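Local coordinates for protein short chain dehydrogenase (Leptospira borgpetersenii serovar Hardjo-bovis, PDB 6UH2) that binds NAD+ and probably acts as an oxidoreductase of the short-chain dehydrogenase/reductase family on CH-OH groups, at residues 227-230 with 231-234; 33-36 with 37-41; 107-110 with 111-115; 123-126 with 127-131. All blocks are in the same frame, centred on the assembly; numbering follows the deposited sequence.

Interaction 1 (227-230 with 231-234); sequences MGNP and SDLV
Asn229 and Asp232 meet where the chain turns into helix 231-240, and their bonds run both ways. The backbone N of Asn229 donates to Asp232 OD2 at 2.7 Å. The bond is nearly straight, 166° at the hydrogen, and comes from above the carboxylate plane. In return Asp232 N donates to Asn229 O at 2.9 Å. This is a helix-entry turn: an acidic side chain of the first turn takes a backbone N-H just ahead of it. CG of Asp232 lies beside its own backbone N (chi1 -67°), which folds the carboxylate back over the turn. Leu233 N closes the next turn on Pro230 O at 2.9 Å. This inner part is tight. The outer side is looser. There the planes of the Asn229 amide and the Asp232 carboxylate are 40° apart. A water links them, 3.1 Å from Asn229 OD1 and 2.7 Å from Asp232 OD1. Exposed Ser231 also lies on this side. Asp232 OD2 also forms a salt bridge with Arg226, which probably favours the charged carboxylate. Pro230 and Leu233 pack on the NAD-binding residues Ile206 and Ile32. Met227 reaches helix 212-220, while Pro230, Ser231, Leu233 and Val234 line the side that faces helix 31-42.

Interaction 2 (33-36 with 37-41); sequences GSEL and VESYL
Gly33 through Tyr40 form continuous alpha-helix, and four backbone bonds join the two segments. Val37 N donates to Gly33 O, Glu38 N to Ser34 O, Ser39 N to Glu35 O and Tyr40 N to Leu36 O, all within 2.8 to 2.9 Å. Glu35 O takes a second bond, from Ser39 OG at 3.0 Å. The OG and N of Ser39 approach this oxygen from opposite faces of its carbonyl plane. The hydroxyl can fold back because OG sits beside its own backbone N (chi1 -66°). Val37 lays CG2 against Gly33 O at 3.3 Å. Tyr40 brings ring atom CD2 to 3.3 Å from Leu36 O. On the polar side Glu35 OE1 and Glu38 OE1 are 4.6 Å apart. Their like charges would probably repel each other if both are ionised; a water bridges the two side chains. It donates to Glu38 OE1 at 3.0 Å and only weakly to Glu35 OE2. Gly33 touches the bound NAD and fits the last glycine of a Rossmann-type GxGxxG pattern. The helix belongs to the beta-alpha-beta unit of strands 22-26 and 46-51. Val37, Tyr40 and Leu41 pack on Val47 of strand 46-51. Glu35, Ser39 and Tyr40 turn to helix 231-240, and Tyr40 OH bonds to Thr241 just beyond it.

Interaction 3 (107-110 with 111-115); sequences EDRT and DEEFN
The Arg109 guanidinium meets Glu113 OE1 at its edge and in its plane, in a salt bridge of 3.1 Å from NH1. The motif is a capping box at the start of helix 111-139. The Glu113 carboxylate is turned 45° to the guanidinium. Thr110 N reaches the same OE1 at 3.0 Å from the opposite face of the carboxylate. Arg109 CG lies near the plane of the Phe114 ring at its edge, but its nearest Phe114 side-chain atom is CB, at 4.1 Å. This ring is almost parallel to the guanidinium, 16° apart. Thr110 is the N-cap, and its OG1 accepts from Glu113 N at 3.1 Å, while the Glu113 side chain accepts from Thr110 N. OG1 stands between the N and carbonyl carbon of Thr110 (chi1 67°), facing the first turn. Arg109 has further partners: NE forms a salt bridge with Glu171, and NH2 bonds to Thr104 O. Phe114 packs on Val172 and Met175 of helix 171-191, so the helix start is tied to its neighbour. Thr110 O receives Phe114 N at 3.0 Å. A water joins the loop to the box, donating to Asp108 O and to Glu113 OE2, each at 2.7 Å.

Interaction 4 (123-126 with 127-131); sequences NGTF and LLSQY
Phe126 lies beside Gln130 one turn on, in the middle of alpha-helix 111-139, which flanks the central parallel sheet of this Rossmann-type fold. Its CB is 3.1 Å from Leu127 N. CG and CD2 also stay close to this N of the next residue, CD2 at 3.3 Å. With CG roughly opposite the backbone N (chi1 152°), the ring stands out from the helix, leaning slightly toward the next turn. CE1 comes to 3.8 Å from Gln130 NE2. CZ, at the tip, is nearer, 3.6 Å from that NE2. The two side chains point the same way, with ring and amide planes 58° apart. Gln130 is extended, and its OE1 is held by Arg74 of helix 74-86. Arg74 also bonds to Tyr131 OH and touches Phe126 and Leu127. The bond from Arg74 to OE1 probably helps to keep the amide beside the ring. Backbone bonds run from Leu127 N to Asn123 O, Leu128 N to Gly124 O and Gln130 N to Phe126 O. Leu128 lays CD2 on Gly124 O at 3.5 Å and packs on Phe81 and Asn96. Thr125 OG1 bonds back to Asn121 O. Ser129 and Thr125 both touch Phe183 of helix 171-191. Thr125 O accepts two bonds from opposite faces of its plane, from Ser129 N at 3.0 Å and from Ser129 OG at 2.7 Å.

Interactions 1 and 2 touch each other. Val234 CG2 lies 3.4 Å from Ser39 OG, and Pro230 CB is 3.5 Å from Glu35 CB, so the start of helix 231-240 rests on helix 31-42. Interactions 3 and 4 share helix 111-139, with nearest atoms about 6 Å apart. Interaction 4 is buried, interactions 1 and 2 are partly so, and interaction 3 is on the surface. The two helix starts, 1 and 3, use an acidic side chain to take a backbone N-H. The mid-helix contacts, 2 and 4, instead have a serine hydroxyl bonding to a carbonyl one turn back. Their centres fall on opposite sides of the chain's centre.

Interaction 1 (227-230 with 231-234)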
loop_
_atom_site.group_PDB
_atom_site.type_symbol
_atom_site.label_atom_id
_atom_site.label_comp_id
_atom_site.label_asym_id
_atom_site.label_seq_id
_atom_site.Cartn_x
_atom_site.Cartn_y
_atom_site.Cartn_z
ATOM N N MET B 227 -18.755 2.123 3.966
ATOM C CA MET B 227 -18.208 2.602 2.708
ATOM C C MET B 227 -16.953 3.434 2.976
ATOM O O MET B 227 -16.662 3.829 4.110
ATOM C CB MET B 227 -19.238 3.437 1.938
ATOM C CG MET B 227 -20.503 2.679 1.497
ATOM S SD MET B 227 -21.309 3.493 0.090
ATOM C CE MET B 227 -20.072 3.324 -1.202
ATOM N N GLY B 228 -16.213 3.719 1.911
ATOM C CA GLY B 228 -15.028 4.533 2.058
ATOM C C GLY B 228 -15.343 6.017 2.098
ATOM O O GLY B 228 -16.414 6.478 1.698
ATOM N N ASN B 229 -14.388 6.772 2.623
ATOM C CA ASN B 229 -14.375 8.220 2.509
ATOM C C ASN B 229 -13.089 8.636 1.812
ATOM O O ASN B 229 -12.092 7.902 1.859
ATOM C CB ASN B 229 -14.464 8.907 3.880
ATOM C CG ASN B 229 -15.695 8.502 4.650
ATOM O OD1 ASN B 229 -15.594 7.832 5.681
ATOM N ND2 ASN B 229 -16.869 8.904 4.160
ATOM N N PRO B 230 -13.077 9.798 1.151
ATOM C CA PRO B 230 -11.834 10.246 0.501
ATOM C C PRO B 230 -10.632 10.243 1.431
ATOM O O PRO B 230 -9.537 9.855 1.008
ATOM C CB PRO B 230 -12.198 11.658 0.014
ATOM C CG PRO B 230 -13.687 11.589 -0.220
ATOM C CD PRO B 230 -14.192 10.737 0.921
ATOM N N SER B 231 -10.809 10.633 2.696
ATOM C CA SER B 231 -9.679 10.666 3.622
ATOM C C SER B 231 -9.056 9.281 3.826
ATOM O O SER B 231 -7.868 9.187 4.163
ATOM C CB SER B 231 -10.125 11.262 4.962
ATOM O OG SER B 231 -11.226 10.530 5.476
ATOM N N ASP B 232 -9.834 8.198 3.635
ATOM C CA ASP B 232 -9.287 6.840 3.719
ATOM C C ASP B 232 -8.198 6.584 2.691
ATOM O O ASP B 232 -7.443 5.615 2.836
ATOM C CB ASP B 232 -10.373 5.769 3.504
ATOM C CG ASP B 232 -11.406 5.743 4.619
ATOM O OD1 ASP B 232 -11.014 5.916 5.790
ATOM O OD2 ASP B 232 -12.605 5.550 4.314
ATOM N N LEU B 233 -8.116 7.407 1.647
ATOM C CA LEU B 233 -7.163 7.174 0.572
ATOM C C LEU B 233 -5.866 7.940 0.748
ATOM O O LEU B 233 -4.871 7.587 0.108
ATOM C CB LEU B 233 -7.783 7.557 -0.781
ATOM C CG LEU B 233 -9.099 6.847 -1.095
ATOM C CD1 LEU B 233 -9.709 7.406 -2.361
ATOM C CD2 LEU B 233 -8.878 5.344 -1.227
ATOM N N VAL B 234 -5.847 8.954 1.615
ATOM C CA VAL B 234 -4.713 9.879 1.651
ATOM C C VAL B 234 -3.444 9.157 2.090
ATOM O O VAL B 234 -2.355 9.405 1.557
ATOM C CB VAL B 234 -5.032 11.077 2.567
ATOM C CG1 VAL B 234 -3.802 11.978 2.748
ATOM C CG2 VAL B 234 -6.215 11.887 2.019
HETATM O O HOH W 1 -12.746 7.603 6.981
#

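Interaction 2 (33-36 with 37-41)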
loop_
_atom_site.group_PDB
_atom_site.type_symbol
_atom_site.label_atom_id
_atom_site.label_comp_id
_atom_site.label_asym_id
_atom_site.label_seq_id
_atom_site.Cartn_x
_atom_site.Cartn_y
_atom_site.Cartn_z
ATOM N N GLY B 33 -10.341 13.818 -5.751
ATOM C CA GLY B 33 -9.310 14.775 -6.123
ATOM C C GLY B 33 -9.218 15.962 -5.183
ATOM O O GLY B 33 -8.118 16.374 -4.801
ATOM N N SER B 34 -10.368 16.513 -4.773
ATOM C CA SER B 34 -10.320 17.681 -3.898
ATOM C C SER B 34 -9.726 17.328 -2.539
ATOM O O SER B 34 -8.979 18.128 -1.962
ATOM C CB SER B 34 -11.711 18.295 -3.744
ATOM O OG SER B 34 -12.632 17.351 -3.244
ATOM N N GLU B 35 -10.027 16.139 -2.017
ATOM C CA GLU B 35 -9.399 15.713 -0.772
ATOM C C GLU B 35 -7.889 15.594 -0.947
ATOM O O GLU B 35 -7.117 16.001 -0.069
ATOM C CB GLU B 35 -10.002 14.384 -0.304
ATOM C CG GLU B 35 -9.337 13.795 0.930
ATOM C CD GLU B 35 -9.703 14.534 2.218
ATOM O OE1 GLU B 35 -10.657 15.336 2.212
ATOM O OE2 GLU B 35 -9.022 14.312 3.232
ATOM N N LEU B 36 -7.448 15.065 -2.087
ATOM C CA LEU B 36 -6.013 14.946 -2.319
ATOM C C LEU B 36 -5.365 16.318 -2.445
ATOM O O LEU B 36 -4.263 16.527 -1.933
ATOM C CB LEU B 36 -5.732 14.104 -3.569
ATOM C CG LEU B 36 -6.204 12.638 -3.552
ATOM C CD1 LEU B 36 -5.647 11.864 -4.755
ATOM C CD2 LEU B 36 -5.804 11.955 -2.244
ATOM N N VAL B 37 -6.019 17.255 -3.136
ATOM C CA VAL B 37 -5.475 18.613 -3.236
ATOM C C VAL B 37 -5.314 19.220 -1.850
ATOM O O VAL B 37 -4.241 19.720 -1.493
ATOM C CB VAL B 37 -6.368 19.495 -4.127
ATOM C CG1 VAL B 37 -5.966 20.972 -3.977
ATOM C CG2 VAL B 37 -6.281 19.054 -5.599
ATOM N N GLU B 38 -6.385 19.188 -1.052
ATOM C CA GLU B 38 -6.332 19.744 0.291
ATOM C C GLU B 38 -5.219 19.105 1.118
ATOM O O GLU B 38 -4.494 19.805 1.832
ATOM C CB GLU B 38 -7.686 19.545 0.972
ATOM C CG GLU B 38 -7.972 20.488 2.120
ATOM C CD GLU B 38 -9.357 20.272 2.695
ATOM O OE1 GLU B 38 -9.480 19.523 3.688
ATOM O OE2 GLU B 38 -10.325 20.833 2.134
ATOM N N SER B 39 -5.062 17.777 1.024
ATOM C CA SER B 39 -4.054 17.085 1.829
ATOM C C SER B 39 -2.637 17.467 1.411
ATOM O O SER B 39 -1.779 17.733 2.263
ATOM C CB SER B 39 -4.254 15.575 1.724
ATOM O OG SER B 39 -5.484 15.211 2.311
ATOM N N TYR B 40 -2.370 17.501 0.105
ATOM C CA TYR B 40 -1.044 17.901 -0.347
ATOM C C TYR B 40 -0.739 19.347 0.025
ATOM O O TYR B 40 0.382 19.663 0.439
ATOM C CB TYR B 40 -0.911 17.704 -1.853
ATOM C CG TYR B 40 -0.466 16.316 -2.245
ATOM C CD1 TYR B 40 0.817 15.863 -1.943
ATOM C CD2 TYR B 40 -1.321 15.461 -2.926
ATOM C CE1 TYR B 40 1.234 14.580 -2.316
ATOM C CE2 TYR B 40 -0.917 14.189 -3.293
ATOM C CZ TYR B 40 0.357 13.756 -2.996
ATOM O OH TYR B 40 0.749 12.492 -3.376
ATOM N N LEU B 41 -1.722 20.243 -0.097
ATOM C CA LEU B 41 -1.479 21.624 0.325
ATOM C C LEU B 41 -1.160 21.708 1.816
ATOM O O LEU B 41 -0.347 22.542 2.233
ATOM C CB LEU B 41 -2.687 22.501 -0.004
ATOM C CG LEU B 41 -2.946 22.770 -1.483
ATOM C CD1 LEU B 41 -4.297 23.453 -1.643
ATOM C CD2 LEU B 41 -1.815 23.609 -2.093
HETATM O O HOH W 2 -11.170 20.475 -0.949
HETATM O O HOH W 3 -7.637 17.265 4.341
#

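Interaction 3 (107-110 with 111-115)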
loop_
_atom_site.group_PDB
_atom_site.type_symbol
_atom_site.label_atom_id
_atom_site.label_comp_id
_atom_site.label_asym_id
_atom_site.label_seq_id
_atom_site.Cartn_x
_atom_site.Cartn_y
_atom_site.Cartn_z
ATOM N N GLU B 107 -26.754 -3.477 -22.637
ATOM C CA GLU B 107 -27.398 -3.641 -23.934
ATOM C C GLU B 107 -27.816 -2.310 -24.544
ATOM O O GLU B 107 -28.122 -2.261 -25.742
ATOM C CB GLU B 107 -28.593 -4.596 -23.830
ATOM C CG GLU B 107 -29.702 -4.184 -22.896
ATOM C CD GLU B 107 -29.496 -4.677 -21.466
ATOM O OE1 GLU B 107 -28.363 -5.097 -21.126
ATOM O OE2 GLU B 107 -30.477 -4.635 -20.682
ATOM N N ASP B 108 -27.807 -1.236 -23.760
ATOM C CA ASP B 108 -28.163 0.089 -24.231
ATOM C C ASP B 108 -26.957 0.993 -24.424
ATOM O O ASP B 108 -27.137 2.168 -24.770
ATOM C CB ASP B 108 -29.145 0.748 -23.255
ATOM C CG ASP B 108 -30.465 0.004 -23.164
ATOM O OD1 ASP B 108 -30.839 -0.686 -24.135
ATOM O OD2 ASP B 108 -31.124 0.104 -22.118
ATOM N N ARG B 109 -25.742 0.485 -24.205
ATOM C CA ARG B 109 -24.544 1.307 -24.359
ATOM C C ARG B 109 -24.427 1.815 -25.787
ATOM O O ARG B 109 -24.477 1.033 -26.740
ATOM C CB ARG B 109 -23.281 0.509 -24.000
ATOM C CG ARG B 109 -21.990 1.370 -24.003
ATOM C CD ARG B 109 -21.852 2.234 -22.724
ATOM N NE ARG B 109 -22.080 1.363 -21.586
ATOM C CZ ARG B 109 -23.176 1.367 -20.846
ATOM N NH1 ARG B 109 -24.136 2.265 -21.078
ATOM N NH2 ARG B 109 -23.307 0.467 -19.881
ATOM N N THR B 110 -24.259 3.130 -25.931
ATOM C CA THR B 110 -24.004 3.735 -27.229
ATOM C C THR B 110 -22.511 3.899 -27.427
ATOM O O THR B 110 -21.733 3.873 -26.470
ATOM C CB THR B 110 -24.679 5.098 -27.337
ATOM O OG1 THR B 110 -24.040 6.001 -26.424
ATOM C CG2 THR B 110 -26.149 4.978 -26.995
ATOM N N ASP B 111 -22.101 4.067 -28.687
ATOM C CA ASP B 111 -20.674 4.285 -28.918
ATOM C C ASP B 111 -20.206 5.609 -28.327
ATOM O O ASP B 111 -19.054 5.729 -27.904
ATOM C CB ASP B 111 -20.360 4.220 -30.407
ATOM C CG ASP B 111 -20.552 2.830 -30.974
ATOM O OD1 ASP B 111 -20.436 1.839 -30.206
ATOM O OD2 ASP B 111 -20.826 2.726 -32.183
ATOM N N GLU B 112 -21.080 6.606 -28.280
ATOM C CA GLU B 112 -20.676 7.879 -27.706
ATOM C C GLU B 112 -20.384 7.737 -26.216
ATOM O O GLU B 112 -19.393 8.288 -25.720
ATOM C CB GLU B 112 -21.756 8.930 -27.977
ATOM C CG GLU B 112 -21.904 9.293 -29.472
ATOM C CD GLU B 112 -22.531 8.191 -30.352
ATOM O OE1 GLU B 112 -23.259 7.302 -29.838
ATOM O OE2 GLU B 112 -22.291 8.222 -31.580
ATOM N N GLU B 113 -21.224 6.991 -25.492
ATOM C CA GLU B 113 -20.957 6.706 -24.081
ATOM C C GLU B 113 -19.667 5.919 -23.920
ATOM O O GLU B 113 -18.790 6.291 -23.132
ATOM C CB GLU B 113 -22.110 5.912 -23.470
ATOM C CG GLU B 113 -23.419 6.654 -23.347
ATOM C CD GLU B 113 -24.580 5.711 -23.111
ATOM O OE1 GLU B 113 -24.378 4.474 -23.198
ATOM O OE2 GLU B 113 -25.692 6.210 -22.851
ATOM N N PHE B 114 -19.553 4.809 -24.653
ATOM C CA PHE B 114 -18.377 3.953 -24.568
ATOM C C PHE B 114 -17.105 4.750 -24.823
ATOM O O PHE B 114 -16.152 4.693 -24.035
ATOM C CB PHE B 114 -18.519 2.807 -25.580
ATOM C CG PHE B 114 -17.488 1.718 -25.431
ATOM C CD1 PHE B 114 -16.246 1.837 -26.035
ATOM C CD2 PHE B 114 -17.770 0.568 -24.706
ATOM C CE1 PHE B 114 -15.299 0.833 -25.918
ATOM C CE2 PHE B 114 -16.824 -0.444 -24.580
ATOM C CZ PHE B 114 -15.585 -0.310 -25.182
ATOM N N ASN B 115 -17.076 5.506 -25.928
ATOM C CA ASN B 115 -15.870 6.238 -26.300
ATOM C C ASN B 115 -15.540 7.349 -25.314
ATOM O O ASN B 115 -14.363 7.666 -25.120
ATOM C CB ASN B 115 -16.027 6.808 -27.711
ATOM C CG ASN B 115 -16.067 5.725 -28.753
ATOM O OD1 ASN B 115 -15.502 4.650 -28.551
ATOM N ND2 ASN B 115 -16.725 5.990 -29.868
HETATM O O HOH W 4 -27.493 4.185 -23.018
#

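Interaction 4 (123-126 with 127-131)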
loop_
_atom_site.group_PDB
_atom_site.type_symbol
_atom_site.label_atom_id
_atom_site.label_comp_id
_atom_site.label_asym_id
_atom_site.label_seq_id
_atom_site.Cartn_x
_atom_site.Cartn_y
_atom_site.Cartn_z
ATOM N N ASN B 123 -7.288 7.153 -22.588
ATOM C CA ASN B 123 -6.519 8.181 -23.298
ATOM C C ASN B 123 -5.948 9.218 -22.338
ATOM O O ASN B 123 -4.794 9.644 -22.478
ATOM C CB ASN B 123 -7.378 8.890 -24.356
ATOM C CG ASN B 123 -7.712 7.995 -25.527
ATOM O OD1 ASN B 123 -8.522 7.085 -25.400
ATOM N ND2 ASN B 123 -7.068 8.234 -26.670
ATOM N N GLY B 124 -6.749 9.658 -21.372
ATOM C CA GLY B 124 -6.288 10.700 -20.471
ATOM C C GLY B 124 -5.110 10.260 -19.623
ATOM O O GLY B 124 -4.144 11.007 -19.456
ATOM N N THR B 125 -5.176 9.048 -19.065
ATOM C CA THR B 125 -4.043 8.542 -18.294
ATOM C C THR B 125 -2.835 8.325 -19.197
ATOM O O THR B 125 -1.703 8.651 -18.820
ATOM C CB THR B 125 -4.435 7.248 -17.562
ATOM O OG1 THR B 125 -5.388 7.559 -16.539
ATOM C CG2 THR B 125 -3.227 6.593 -16.889
ATOM N N PHE B 126 -3.068 7.804 -20.408
ATOM C CA PHE B 126 -1.987 7.613 -21.372
ATOM C C PHE B 126 -1.336 8.939 -21.746
ATOM O O PHE B 126 -0.104 9.063 -21.765
ATOM C CB PHE B 126 -2.519 6.928 -22.630
ATOM C CG PHE B 126 -1.736 7.268 -23.869
ATOM C CD1 PHE B 126 -0.465 6.749 -24.064
ATOM C CD2 PHE B 126 -2.274 8.103 -24.838
ATOM C CE1 PHE B 126 0.259 7.068 -25.211
ATOM C CE2 PHE B 126 -1.567 8.425 -25.984
ATOM C CZ PHE B 126 -0.299 7.913 -26.172
ATOM N N LEU B 127 -2.155 9.932 -22.077
ATOM C CA LEU B 127 -1.644 11.197 -22.598
ATOM C C LEU B 127 -0.856 11.955 -21.533
ATOM O O LEU B 127 0.255 12.440 -21.793
ATOM C CB LEU B 127 -2.814 12.033 -23.117
ATOM C CG LEU B 127 -2.540 13.231 -24.013
ATOM C CD1 LEU B 127 -1.971 12.763 -25.333
ATOM C CD2 LEU B 127 -3.835 14.001 -24.230
ATOM N N LEU B 128 -1.418 12.072 -20.328
ATOM C CA LEU B 128 -0.709 12.771 -19.260
ATOM C C LEU B 128 0.551 12.014 -18.865
ATOM O O LEU B 128 1.581 12.629 -18.573
ATOM C CB LEU B 128 -1.623 12.977 -18.043
ATOM C CG LEU B 128 -2.504 14.239 -18.035
ATOM C CD1 LEU B 128 -1.667 15.487 -17.767
ATOM C CD2 LEU B 128 -3.256 14.394 -19.358
ATOM N N SER B 129 0.487 10.680 -18.851
ATOM C CA SER B 129 1.688 9.901 -18.554
ATOM C C SER B 129 2.739 10.096 -19.635
ATOM O O SER B 129 3.939 10.169 -19.340
ATOM C CB SER B 129 1.342 8.419 -18.401
ATOM O OG SER B 129 0.495 8.213 -17.277
ATOM N N GLN B 130 2.306 10.236 -20.888
ATOM C CA GLN B 130 3.257 10.342 -21.992
ATOM C C GLN B 130 3.971 11.693 -21.988
ATOM O O GLN B 130 5.199 11.757 -22.144
ATOM C CB GLN B 130 2.548 10.113 -23.330
ATOM C CG GLN B 130 3.504 10.181 -24.533
ATOM C CD GLN B 130 2.787 10.159 -25.870
ATOM O OE1 GLN B 130 1.968 11.029 -26.160
ATOM N NE2 GLN B 130 3.079 9.149 -26.685
ATOM N N TYR B 131 3.223 12.789 -21.822
ATOM C CA TYR B 131 3.866 14.096 -21.747
ATOM C C TYR B 131 4.759 14.200 -20.521
ATOM O O TYR B 131 5.841 14.790 -20.582
ATOM C CB TYR B 131 2.818 15.215 -21.750
ATOM C CG TYR B 131 2.445 15.557 -23.164
ATOM C CD1 TYR B 131 3.172 16.493 -23.894
ATOM C CD2 TYR B 131 1.412 14.889 -23.794
ATOM C CE1 TYR B 131 2.854 16.767 -25.218
ATOM C CE2 TYR B 131 1.091 15.154 -25.106
ATOM C CZ TYR B 131 1.807 16.089 -25.816
ATOM O OH TYR B 131 1.457 16.323 -27.135
#